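Local coordinates for protein catalase (Pseudomonas syringae, PDB 1M7S) that decomposes hydrogen peroxide into water and oxygen with a heme cofactor, protecting the cell from peroxide toxicity, at residues A[83-88]-A[108-113]; A[99-104]-A[228-233]; A[118-123]-A[307-312]. All coordinates share one frame; numbering follows the deposited sequence.

Interaction 1: residues A[83-88]-A[108-113]. With HEM (protoporphyrin IX containing Fe), chain E.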
loop_
_atom_site.group_PDB
_atom_site.type_symbol
_atom_site.label_atom_id
_atom_site.label_comp_id
_atom_site.label_asym_id
_atom_site.label_seq_id
_atom_site.Cartn_x
_atom_site.Cartn_y
_atom_site.Cartn_z
ATOM N N THR A 83 -5.331 33.436 -12.804
ATOM C CA THR A 83 -5.071 32.266 -11.985
ATOM C C THR A 83 -4.486 31.132 -12.849
ATOM O O THR A 83 -5.090 30.842 -13.866
ATOM C CB THR A 83 -6.445 31.789 -11.433
ATOM O OG1 THR A 83 -6.923 32.775 -10.475
ATOM C CG2 THR A 83 -6.306 30.475 -10.700
ATOM N N PRO A 84 -3.366 30.604 -12.476
ATOM C CA PRO A 84 -2.782 29.458 -13.214
ATOM C C PRO A 84 -3.745 28.273 -13.074
ATOM O O PRO A 84 -4.329 28.112 -12.019
ATOM C CB PRO A 84 -1.482 29.114 -12.523
ATOM C CG PRO A 84 -1.321 30.141 -11.434
ATOM C CD PRO A 84 -2.629 30.884 -11.238
ATOM N N VAL A 85 -3.797 27.418 -14.077
ATOM C CA VAL A 85 -4.578 26.200 -14.018
ATOM C C VAL A 85 -3.776 24.981 -14.468
ATOM O O VAL A 85 -2.814 25.107 -15.244
ATOM C CB VAL A 85 -5.812 26.287 -14.957
ATOM C CG1 VAL A 85 -6.770 27.459 -14.606
ATOM C CG2 VAL A 85 -5.506 26.455 -16.442
ATOM N N PHE A 86 -4.324 23.802 -14.162
ATOM C CA PHE A 86 -3.832 22.548 -14.708
ATOM C C PHE A 86 -5.143 21.926 -15.238
ATOM O O PHE A 86 -6.105 21.908 -14.433
ATOM C CB PHE A 86 -3.137 21.689 -13.661
ATOM C CG PHE A 86 -2.570 20.418 -14.270
ATOM C CD1 PHE A 86 -1.225 20.330 -14.534
ATOM C CD2 PHE A 86 -3.443 19.373 -14.604
ATOM C CE1 PHE A 86 -0.676 19.187 -15.130
ATOM C CE2 PHE A 86 -2.872 18.224 -15.195
ATOM C CZ PHE A 86 -1.539 18.137 -15.484
ATOM N N VAL A 87 -5.204 21.468 -16.482
ATOM C CA VAL A 87 -6.434 20.854 -16.991
ATOM C C VAL A 87 -6.126 19.382 -17.336
ATOM O O VAL A 87 -5.114 19.185 -17.959
ATOM C CB VAL A 87 -6.992 21.608 -18.191
ATOM C CG1 VAL A 87 -8.046 20.798 -18.966
ATOM C CG2 VAL A 87 -7.631 22.968 -17.771
ATOM N N ARG A 88 -6.966 18.447 -16.933
ATOM C CA ARG A 88 -6.763 17.056 -17.391
ATOM C C ARG A 88 -8.063 16.744 -18.190
ATOM O O ARG A 88 -9.183 16.905 -17.679
ATOM C CB ARG A 88 -6.613 16.057 -16.228
ATOM C CG ARG A 88 -6.236 14.636 -16.796
ATOM C CD ARG A 88 -5.680 13.834 -15.590
ATOM N NE ARG A 88 -5.615 12.402 -15.987
ATOM C CZ ARG A 88 -6.616 11.559 -16.140
ATOM N NH1 ARG A 88 -7.907 11.824 -15.968
ATOM N NH2 ARG A 88 -6.236 10.307 -16.521
ATOM N N PHE A 108 -13.328 16.953 -18.463
ATOM C CA PHE A 108 -12.709 18.298 -18.633
ATOM C C PHE A 108 -12.578 18.869 -17.247
ATOM O O PHE A 108 -13.512 19.415 -16.677
ATOM C CB PHE A 108 -13.635 19.126 -19.524
ATOM C CG PHE A 108 -13.123 20.474 -19.997
ATOM C CD1 PHE A 108 -13.706 21.042 -21.111
ATOM C CD2 PHE A 108 -12.103 21.170 -19.362
ATOM C CE1 PHE A 108 -13.298 22.273 -21.615
ATOM C CE2 PHE A 108 -11.667 22.397 -19.856
ATOM C CZ PHE A 108 -12.279 22.936 -20.994
ATOM N N ALA A 109 -11.508 18.515 -16.522
ATOM C CA ALA A 109 -11.262 18.875 -15.133
ATOM C C ALA A 109 -10.210 19.995 -15.047
ATOM O O ALA A 109 -9.068 19.874 -15.516
ATOM C CB ALA A 109 -10.805 17.627 -14.370
ATOM N N THR A 110 -10.568 21.044 -14.317
ATOM C CA THR A 110 -9.682 22.231 -14.224
ATOM C C THR A 110 -9.325 22.465 -12.765
ATOM O O THR A 110 -10.230 22.568 -11.925
ATOM C CB THR A 110 -10.420 23.463 -14.766
ATOM O OG1 THR A 110 -10.813 23.252 -16.118
ATOM C CG2 THR A 110 -9.495 24.716 -14.741
ATOM N N LYS A 111 -8.033 22.429 -12.427
ATOM C CA LYS A 111 -7.547 22.758 -11.110
ATOM C C LYS A 111 -7.130 24.262 -11.161
ATOM O O LYS A 111 -6.217 24.571 -11.929
ATOM C CB LYS A 111 -6.319 21.927 -10.767
ATOM C CG LYS A 111 -5.686 22.249 -9.429
ATOM C CD LYS A 111 -4.615 21.245 -8.957
ATOM C CE LYS A 111 -5.225 19.864 -8.686
ATOM N NZ LYS A 111 -6.274 19.901 -7.618
ATOM N N PHE A 112 -7.841 25.079 -10.393
ATOM C CA PHE A 112 -7.461 26.517 -10.429
ATOM C C PHE A 112 -6.594 26.795 -9.216
ATOM O O PHE A 112 -7.013 26.494 -8.093
ATOM C CB PHE A 112 -8.703 27.373 -10.285
ATOM C CG PHE A 112 -9.678 27.434 -11.406
ATOM C CD1 PHE A 112 -10.679 26.467 -11.538
ATOM C CD2 PHE A 112 -9.653 28.458 -12.336
ATOM C CE1 PHE A 112 -11.627 26.561 -12.544
ATOM C CE2 PHE A 112 -10.593 28.539 -13.340
ATOM C CZ PHE A 112 -11.611 27.593 -13.468
ATOM N N TYR A 113 -5.365 27.263 -9.367
ATOM C CA TYR A 113 -4.491 27.459 -8.220
ATOM C C TYR A 113 -4.729 28.915 -7.728
ATOM O O TYR A 113 -3.893 29.752 -8.060
ATOM C CB TYR A 113 -3.050 27.249 -8.594
ATOM C CG TYR A 113 -2.660 25.840 -9.082
ATOM C CD1 TYR A 113 -2.259 24.886 -8.199
ATOM C CD2 TYR A 113 -2.692 25.564 -10.427
ATOM C CE1 TYR A 113 -1.873 23.607 -8.635
ATOM C CE2 TYR A 113 -2.296 24.299 -10.920
ATOM C CZ TYR A 113 -1.897 23.355 -9.997
ATOM O OH TYR A 113 -1.504 22.106 -10.461
HETATM C CHA HEM E . -13.011 10.938 -12.050
HETATM C CHB HEM E . -16.322 13.853 -14.040
HETATM C CHC HEM E . -19.788 11.609 -11.528
HETATM C CHD HEM E . -16.384 9.407 -8.844
HETATM C C1A HEM E . -13.623 11.908 -12.809
HETATM C C2A HEM E . -12.920 12.783 -13.777
HETATM C C3A HEM E . -13.833 13.584 -14.324
HETATM C C4A HEM E . -15.121 13.234 -13.748
HETATM C CMA HEM E . -13.643 14.700 -15.360
HETATM C CAA HEM E . -11.400 12.697 -13.999
HETATM C CBA HEM E . -10.574 13.812 -13.274
HETATM C CGA HEM E . -9.100 13.722 -13.751
HETATM O O1A HEM E . -8.316 13.346 -12.846
HETATM O O2A HEM E . -8.951 14.089 -14.934
HETATM C C1B HEM E . -17.545 13.529 -13.517
HETATM C C2B HEM E . -18.796 14.231 -13.778
HETATM C C3B HEM E . -19.764 13.594 -13.087
HETATM C C4B HEM E . -19.144 12.508 -12.378
HETATM C CMB HEM E . -18.906 15.447 -14.708
HETATM C CAB HEM E . -21.268 13.853 -12.997
HETATM C CBB HEM E . -21.822 15.034 -13.189
HETATM C C1C HEM E . -19.155 10.917 -10.528
HETATM C C2C HEM E . -19.801 10.377 -9.354
HETATM C C3C HEM E . -18.862 9.793 -8.599
HETATM C C4C HEM E . -17.609 9.910 -9.315
HETATM C CMC HEM E . -21.304 10.522 -8.994
HETATM C CAC HEM E . -18.967 9.075 -7.239
HETATM C CBC HEM E . -19.764 9.486 -6.237
HETATM C C1D HEM E . -15.185 9.587 -9.546
HETATM C C2D HEM E . -13.913 9.005 -9.152
HETATM C C3D HEM E . -12.987 9.419 -10.020
HETATM C C4D HEM E . -13.648 10.271 -10.985
HETATM C CMD HEM E . -13.781 8.074 -7.935
HETATM C CAD HEM E . -11.466 9.092 -10.037
HETATM C CBD HEM E . -10.686 10.264 -9.338
HETATM C CGD HEM E . -9.213 9.970 -9.114
HETATM O O1D HEM E . -8.451 10.994 -9.006
HETATM O O2D HEM E . -8.760 8.805 -9.005
HETATM N NA HEM E . -14.958 12.189 -12.870
HETATM N NB HEM E . -17.777 12.490 -12.639
HETATM N NC HEM E . -17.816 10.593 -10.499
HETATM N ND HEM E . -14.969 10.396 -10.643
HETATM FE FE HEM E . -16.373 11.461 -11.612
HETATM O O HOH W 1 -17.261 10.032 -13.486
#
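With CG anti to its backbone N (chi1 -177°), Phe-86 sends its ring away from strand 108-113, whereas Tyr-113, its CG anti to the carbonyl carbon, lays its phenol back along strand 83-88, where OH comes 3.6 Å from CB of Phe-86. The edge of the phenol also meets the Pro-84 carbonyl, and its OH is hydrogen-bonded to Val-349 O. Behind these groups the two strands run antiparallel as neighbours in the catalase β-barrel. Phe-86 with Lys-111 and Arg-88 with Ala-109 are hydrogen-bonded pairs, the shortest bond being Lys-111 N to Phe-86 O at 2.8 Å; Tyr-113 N continues the series to Pro-84 O.

Val-85, Val-87, Thr-110 and Phe-112 occupy one face of the sheet. CG1 of Val-85 lies 3.8 Å from CD2 of Phe-112, the two side chains running side by side, and also touches the methyl of Thr-110, which sits over a face of the Phe-112 ring. CG2 of Val-87 packs on Thr-110 OG1 at 3.6 Å, and its CG1 approaches Phe-108 CE2 at 4.1 Å. Met-290 of strand 284-295 covers both valines.

On the other face, the extended Arg-88 chain runs beside a heme propionate: CB, CG and CD all stay near O2A, and NH1 donates to it at 2.7 Å with an N-H...O angle of 165°, close to the guanidinium plane. Its NH2 is held by His-52 O. Together with Arg-49 and Arg-339, which also bond the heme, Arg-88 probably offsets the negative charge of the propionates and would tie the cofactor to this strand.

Interaction 2: residues A[99-104]-A[228-233]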
loop_
_atom_site.group_PDB
_atom_site.type_symbol
_atom_site.label_atom_id
_atom_site.label_comp_id
_atom_site.label_asym_id
_atom_site.label_seq_id
_atom_site.Cartn_x
_atom_site.Cartn_y
_atom_site.Cartn_z
ATOM N N PRO A 99 -8.023 3.221 -26.962
ATOM C CA PRO A 99 -8.200 4.077 -28.094
ATOM C C PRO A 99 -8.988 5.309 -27.689
ATOM O O PRO A 99 -10.048 5.202 -27.085
ATOM C CB PRO A 99 -9.010 3.297 -29.169
ATOM C CG PRO A 99 -8.656 1.862 -28.767
ATOM C CD PRO A 99 -8.500 1.835 -27.242
ATOM N N GLU A 100 -8.525 6.497 -28.073
ATOM C CA GLU A 100 -9.219 7.730 -27.730
ATOM C C GLU A 100 -10.428 7.923 -28.629
ATOM O O GLU A 100 -11.287 8.762 -28.351
ATOM C CB GLU A 100 -8.205 8.913 -27.691
ATOM C CG GLU A 100 -7.338 8.824 -26.420
ATOM C CD GLU A 100 -6.247 9.872 -26.357
ATOM O OE1 GLU A 100 -5.698 10.197 -25.281
ATOM O OE2 GLU A 100 -5.840 10.446 -27.400
ATOM N N THR A 101 -10.638 7.090 -29.658
ATOM C CA THR A 101 -11.820 7.031 -30.496
ATOM C C THR A 101 -12.996 6.268 -29.894
ATOM O O THR A 101 -14.119 6.285 -30.437
ATOM C CB THR A 101 -11.516 6.271 -31.826
ATOM O OG1 THR A 101 -10.568 5.209 -31.571
ATOM C CG2 THR A 101 -10.922 7.208 -32.845
ATOM N N LEU A 102 -12.846 5.641 -28.732
ATOM C CA LEU A 102 -13.963 4.889 -28.155
ATOM C C LEU A 102 -15.085 5.839 -27.731
ATOM O O LEU A 102 -14.808 6.932 -27.212
ATOM C CB LEU A 102 -13.514 4.050 -26.972
ATOM C CG LEU A 102 -12.488 2.936 -27.295
ATOM C CD1 LEU A 102 -12.396 2.050 -26.037
ATOM C CD2 LEU A 102 -12.888 2.136 -28.501
ATOM N N ARG A 103 -16.299 5.439 -28.026
ATOM C CA ARG A 103 -17.492 6.241 -27.728
ATOM C C ARG A 103 -17.642 6.450 -26.231
ATOM O O ARG A 103 -17.700 5.474 -25.488
ATOM C CB ARG A 103 -18.753 5.542 -28.284
ATOM C CG ARG A 103 -20.035 6.359 -27.895
ATOM C CD ARG A 103 -21.243 5.600 -28.511
ATOM N NE ARG A 103 -20.981 5.453 -29.955
ATOM C CZ ARG A 103 -21.126 6.490 -30.792
ATOM N NH1 ARG A 103 -21.511 7.737 -30.480
ATOM N NH2 ARG A 103 -20.822 6.240 -32.048
ATOM N N ASP A 104 -17.755 7.698 -25.750
ATOM C CA ASP A 104 -17.892 7.934 -24.308
ATOM C C ASP A 104 -18.085 9.437 -24.112
ATOM O O ASP A 104 -17.751 10.219 -25.018
ATOM C CB ASP A 104 -16.508 7.661 -23.668
ATOM C CG ASP A 104 -16.351 6.498 -22.717
ATOM O OD1 ASP A 104 -15.191 6.239 -22.245
ATOM O OD2 ASP A 104 -17.358 5.804 -22.404
ATOM N N GLN A 228 -11.918 5.167 -39.480
ATOM C CA GLN A 228 -10.754 5.607 -40.229
ATOM C C GLN A 228 -9.667 6.152 -39.324
ATOM O O GLN A 228 -8.502 5.789 -39.494
ATOM C CB GLN A 228 -11.165 6.712 -41.229
ATOM C CG GLN A 228 -10.057 6.999 -42.225
ATOM C CD GLN A 228 -10.660 7.611 -43.481
ATOM O OE1 GLN A 228 -11.806 7.373 -43.886
ATOM N NE2 GLN A 228 -9.843 8.421 -44.136
ATOM N N VAL A 229 -9.972 6.958 -38.304
ATOM C CA VAL A 229 -8.983 7.495 -37.380
ATOM C C VAL A 229 -8.368 6.381 -36.531
ATOM O O VAL A 229 -7.135 6.225 -36.438
ATOM C CB VAL A 229 -9.575 8.557 -36.415
ATOM C CG1 VAL A 229 -8.639 8.908 -35.250
ATOM C CG2 VAL A 229 -9.923 9.868 -37.130
ATOM N N GLN A 230 -9.243 5.513 -36.016
ATOM C CA GLN A 230 -8.839 4.417 -35.130
ATOM C C GLN A 230 -7.935 3.422 -35.835
ATOM O O GLN A 230 -7.094 2.720 -35.246
ATOM C CB GLN A 230 -10.071 3.679 -34.559
ATOM C CG GLN A 230 -9.684 2.622 -33.494
ATOM C CD GLN A 230 -10.867 2.023 -32.794
ATOM O OE1 GLN A 230 -11.626 2.802 -32.177
ATOM N NE2 GLN A 230 -11.096 0.704 -32.858
ATOM N N SER A 231 -8.098 3.317 -37.150
ATOM C CA SER A 231 -7.256 2.404 -37.943
ATOM C C SER A 231 -5.768 2.713 -37.823
ATOM O O SER A 231 -4.903 1.825 -37.932
ATOM C CB SER A 231 -7.673 2.439 -39.419
ATOM O OG SER A 231 -7.245 3.622 -40.069
ATOM N N LYS A 232 -5.413 3.970 -37.672
ATOM C CA LYS A 232 -4.049 4.408 -37.557
ATOM C C LYS A 232 -3.697 5.141 -36.274
ATOM O O LYS A 232 -2.493 5.371 -36.085
ATOM C CB LYS A 232 -3.702 5.420 -38.660
ATOM C CG LYS A 232 -4.468 5.361 -39.969
ATOM C CD LYS A 232 -3.576 5.067 -41.162
ATOM C CE LYS A 232 -2.961 3.682 -41.085
ATOM N NZ LYS A 232 -2.736 3.114 -42.442
ATOM N N ASP A 233 -4.625 5.581 -35.425
ATOM C CA ASP A 233 -4.192 6.425 -34.306
ATOM C C ASP A 233 -5.046 6.080 -33.093
ATOM O O ASP A 233 -6.198 6.467 -33.195
ATOM C CB ASP A 233 -4.393 7.892 -34.671
ATOM C CG ASP A 233 -3.810 8.897 -33.702
ATOM O OD1 ASP A 233 -3.356 8.476 -32.619
ATOM O OD2 ASP A 233 -3.734 10.101 -34.017
HETATM O O HOH W 2 -7.572 7.778 -31.002
#
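Thr-101, in a type I β turn running from Pro-99 to Leu-102, sits against Gln-230 in the C-terminal part of helix 223-232, their CA atoms 6.1 Å apart. This turn-on-helix packing joins the long loop between barrel strands 82-90 and 107-114 to a helix beside a subunit interface of the catalase tetramer.

The contact rests on Thr-101, whose two branches divide the work. Its OG1 occupies the position between backbone N and carbonyl carbon (chi1 35°), facing Gln-230, and donates to OE1 of that residue at 2.7 Å. The hydroxyl comes to OE1 from the side of the C=O bond, at a C=O...O angle of 115°, the ordinary approach to an amide oxygen, and is tilted slightly from the amide plane. The glutamine chain, extended beyond CG, lies across the threonine, and its CG passes 3.3 Å from the same OG1. The methyl CG2 takes the apolar part, meeting CG1 of Val-229 at 3.7 Å.

Carbons of the turn also pack against the amide oxygen: CB of Pro-99 and, at 3.9 Å from OE1, CD2 of Leu-102. With OE1 engaged by the turn, NE2 of Gln-230 hydrogen-bonds to Gln-230 O of the second subunit, while Leu-102 packs on Tyr-234 of that subunit. The single amide of Gln-230 therefore ties the loop of its own chain to the neighbouring one.

Within 228-233, Val-229 O accepts from both Lys-232 N and Asp-233 N. Close by, a water donates to Asp-233 O at 2.9 Å and receives a weak bond from Glu-100 N at 3.3 Å.

Interaction 3: residues A[118-123]-A[307-312]. With HEM (protoporphyrin IX containing Fe), chain E.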
loop_
_atom_site.group_PDB
_atom_site.type_symbol
_atom_site.label_atom_id
_atom_site.label_comp_id
_atom_site.label_asym_id
_atom_site.label_seq_id
_atom_site.Cartn_x
_atom_site.Cartn_y
_atom_site.Cartn_z
ATOM N N ASN A 118 -6.702 25.961 -3.732
ATOM C CA ASN A 118 -7.048 25.322 -5.016
ATOM C C ASN A 118 -8.537 24.951 -5.062
ATOM O O ASN A 118 -9.057 24.357 -4.142
ATOM C CB ASN A 118 -6.223 24.065 -5.275
ATOM C CG ASN A 118 -4.728 24.297 -5.384
ATOM O OD1 ASN A 118 -4.264 25.443 -5.538
ATOM N ND2 ASN A 118 -4.003 23.180 -5.327
ATOM N N TRP A 119 -9.162 25.372 -6.138
ATOM C CA TRP A 119 -10.519 25.056 -6.465
ATOM C C TRP A 119 -10.512 24.189 -7.719
ATOM O O TRP A 119 -10.015 24.610 -8.764
ATOM C CB TRP A 119 -11.349 26.305 -6.789
ATOM C CG TRP A 119 -12.740 25.955 -7.262
ATOM C CD1 TRP A 119 -13.585 25.033 -6.688
ATOM C CD2 TRP A 119 -13.443 26.529 -8.347
ATOM N NE1 TRP A 119 -14.758 24.991 -7.398
ATOM C CE2 TRP A 119 -14.703 25.900 -8.412
ATOM C CE3 TRP A 119 -13.127 27.514 -9.288
ATOM C CZ2 TRP A 119 -15.663 26.252 -9.370
ATOM C CZ3 TRP A 119 -14.081 27.845 -10.246
ATOM C CH2 TRP A 119 -15.328 27.205 -10.281
ATOM N N ASP A 120 -11.172 23.038 -7.674
ATOM C CA ASP A 120 -11.240 22.160 -8.862
ATOM C C ASP A 120 -12.650 22.149 -9.430
ATOM O O ASP A 120 -13.656 21.823 -8.743
ATOM C CB ASP A 120 -10.943 20.692 -8.469
ATOM C CG ASP A 120 -9.534 20.436 -8.002
ATOM O OD1 ASP A 120 -9.302 19.392 -7.369
ATOM O OD2 ASP A 120 -8.637 21.292 -8.210
ATOM N N LEU A 121 -12.756 22.475 -10.694
ATOM C CA LEU A 121 -14.032 22.390 -11.387
ATOM C C LEU A 121 -13.967 21.099 -12.230
ATOM O O LEU A 121 -13.408 21.078 -13.324
ATOM C CB LEU A 121 -14.256 23.626 -12.235
ATOM C CG LEU A 121 -15.567 23.597 -13.022
ATOM C CD1 LEU A 121 -16.796 23.331 -12.163
ATOM C CD2 LEU A 121 -15.704 24.939 -13.790
ATOM N N VAL A 122 -14.528 20.001 -11.747
ATOM C CA VAL A 122 -14.399 18.686 -12.425
ATOM C C VAL A 122 -15.623 18.430 -13.302
ATOM O O VAL A 122 -16.682 18.078 -12.754
ATOM C CB VAL A 122 -14.259 17.602 -11.350
ATOM C CG1 VAL A 122 -13.895 16.264 -11.994
ATOM C CG2 VAL A 122 -13.184 18.011 -10.345
ATOM N N GLY A 123 -15.466 18.754 -14.591
ATOM C CA GLY A 123 -16.652 18.667 -15.460
ATOM C C GLY A 123 -16.494 17.625 -16.572
ATOM O O GLY A 123 -15.579 16.873 -16.611
ATOM N N ALA A 307 -4.613 15.349 -8.650
ATOM C CA ALA A 307 -5.755 14.941 -7.833
ATOM C C ALA A 307 -6.870 15.979 -7.984
ATOM O O ALA A 307 -6.761 17.069 -7.411
ATOM C CB ALA A 307 -5.302 14.804 -6.384
ATOM N N MET A 308 -7.805 15.705 -8.897
ATOM C CA MET A 308 -8.924 16.633 -9.108
ATOM C C MET A 308 -10.071 16.236 -8.188
ATOM O O MET A 308 -10.405 15.041 -8.193
ATOM C CB MET A 308 -9.424 16.508 -10.556
ATOM C CG MET A 308 -8.402 16.809 -11.656
ATOM S SD MET A 308 -8.104 18.620 -11.611
ATOM C CE MET A 308 -7.059 18.765 -13.063
ATOM N N ALA A 309 -10.646 17.140 -7.400
ATOM C CA ALA A 309 -11.731 16.712 -6.509
ATOM C C ALA A 309 -12.701 17.850 -6.272
ATOM O O ALA A 309 -12.272 18.939 -5.866
ATOM C CB ALA A 309 -11.071 16.318 -5.165
ATOM N N PRO A 310 -13.978 17.589 -6.371
ATOM C CA PRO A 310 -15.017 18.574 -6.092
ATOM C C PRO A 310 -14.879 19.046 -4.660
ATOM O O PRO A 310 -15.244 20.173 -4.328
ATOM C CB PRO A 310 -16.361 17.914 -6.455
ATOM C CG PRO A 310 -15.911 16.844 -7.424
ATOM C CD PRO A 310 -14.572 16.322 -6.879
ATOM N N ALA A 311 -14.276 18.282 -3.722
ATOM C CA ALA A 311 -14.074 18.696 -2.365
ATOM C C ALA A 311 -13.036 19.840 -2.294
ATOM O O ALA A 311 -12.969 20.409 -1.204
ATOM C CB ALA A 311 -13.582 17.564 -1.468
ATOM N N ASN A 312 -12.228 20.105 -3.301
ATOM C CA ASN A 312 -11.244 21.184 -3.156
ATOM C C ASN A 312 -12.029 22.474 -3.503
ATOM O O ASN A 312 -12.240 22.771 -4.672
ATOM C CB ASN A 312 -10.068 20.978 -4.099
ATOM C CG ASN A 312 -9.140 19.862 -3.661
ATOM O OD1 ASN A 312 -8.943 19.660 -2.470
ATOM N ND2 ASN A 312 -8.533 19.113 -4.595
HETATM C CHA HEM E . -13.011 10.938 -12.050
HETATM C CHB HEM E . -16.322 13.853 -14.040
HETATM C CHC HEM E . -19.788 11.609 -11.528
HETATM C CHD HEM E . -16.384 9.407 -8.844
HETATM C C1A HEM E . -13.623 11.908 -12.809
HETATM C C2A HEM E . -12.920 12.783 -13.777
HETATM C C3A HEM E . -13.833 13.584 -14.324
HETATM C C4A HEM E . -15.121 13.234 -13.748
HETATM C CMA HEM E . -13.643 14.700 -15.360
HETATM C CAA HEM E . -11.400 12.697 -13.999
HETATM C CBA HEM E . -10.574 13.812 -13.274
HETATM C CGA HEM E . -9.100 13.722 -13.751
HETATM O O1A HEM E . -8.316 13.346 -12.846
HETATM O O2A HEM E . -8.951 14.089 -14.934
HETATM C C1B HEM E . -17.545 13.529 -13.517
HETATM C C2B HEM E . -18.796 14.231 -13.778
HETATM C C3B HEM E . -19.764 13.594 -13.087
HETATM C C4B HEM E . -19.144 12.508 -12.378
HETATM C CMB HEM E . -18.906 15.447 -14.708
HETATM C CAB HEM E . -21.268 13.853 -12.997
HETATM C CBB HEM E . -21.822 15.034 -13.189
HETATM C C1C HEM E . -19.155 10.917 -10.528
HETATM C C2C HEM E . -19.801 10.377 -9.354
HETATM C C3C HEM E . -18.862 9.793 -8.599
HETATM C C4C HEM E . -17.609 9.910 -9.315
HETATM C CMC HEM E . -21.304 10.522 -8.994
HETATM C CAC HEM E . -18.967 9.075 -7.239
HETATM C CBC HEM E . -19.764 9.486 -6.237
HETATM C C1D HEM E . -15.185 9.587 -9.546
HETATM C C2D HEM E . -13.913 9.005 -9.152
HETATM C C3D HEM E . -12.987 9.419 -10.020
HETATM C C4D HEM E . -13.648 10.271 -10.985
HETATM C CMD HEM E . -13.781 8.074 -7.935
HETATM C CAD HEM E . -11.466 9.092 -10.037
HETATM C CBD HEM E . -10.686 10.264 -9.338
HETATM C CGD HEM E . -9.213 9.970 -9.114
HETATM O O1D HEM E . -8.451 10.994 -9.006
HETATM O O2D HEM E . -8.760 8.805 -9.005
HETATM N NA HEM E . -14.958 12.189 -12.870
HETATM N NB HEM E . -17.777 12.490 -12.639
HETATM N NC HEM E . -17.816 10.593 -10.499
HETATM N ND HEM E . -14.969 10.396 -10.643
HETATM FE FE HEM E . -16.373 11.461 -11.612
HETATM O O HOH W 3 -15.414 22.103 -6.615
HETATM O O HOH W 1 -17.261 10.032 -13.486
#
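Strand 118-123 of the catalase β-barrel leads to the rim of the heme, and the loop 307-312, which ends in a type I turn from Ala-309 to Asn-312, is fastened across it by Asp-120. OD1 of Asp-120 takes two bonds from the loop. Ala-309 N reaches it at 2.6 Å on the anti side of the carboxylate, while Asn-312 ND2 donates at 2.9 Å from above the carboxylate plane, the amide standing 84° to that plane. In return, Asp-120 N donates to Asn-312 O at 3.2 Å; the same carbonyl lies at the edge of the Trp-119 indole, near CD1. A water donates to both Asp-120 O and Pro-310 O.

Toward the cofactor the contact becomes apolar. Val-122 turns CG2 to the loop, 4.1 Å from CB of Met-308 and close to the Pro-310 ring, and with CG1 anti to its backbone N it sets that methyl 3.6 Å from heme C3A. Met-308 CG meets propionate O1A at 3.7 Å. Pro-310 packs on Tyr-332, the heme's axial ligand by similarity.

OD2 of Asp-120 forms a salt bridge with Lys-111, whose NZ also lies near OD1 and bonds Ala-307 O. A buried carboxylate gripped by two N-H donors and an ammonium is most likely ionised, and its charge would be compensated locally while it pins the loop beside the heme.

Interactions 1 and 3 are neighbours, their centres 9 Å apart, and both draw on the antiparallel barrel sheet, interaction 3 adding a loop that lies across it: strands 107-114 and 117-124 follow each other in sequence and pair side by side, and both contacts touch the heme. Interaction 1 closes along the chain before interaction 3 opens. Interaction 2 lies 26 Å and 28 Å from them, centre to centre, yet its segment 99-104 belongs to the loop joining the two strands of interaction 1, while its partner 228-233 falls between the segments of interaction 3. The connection between two heme-side barrel strands thus also reaches a subunit interface.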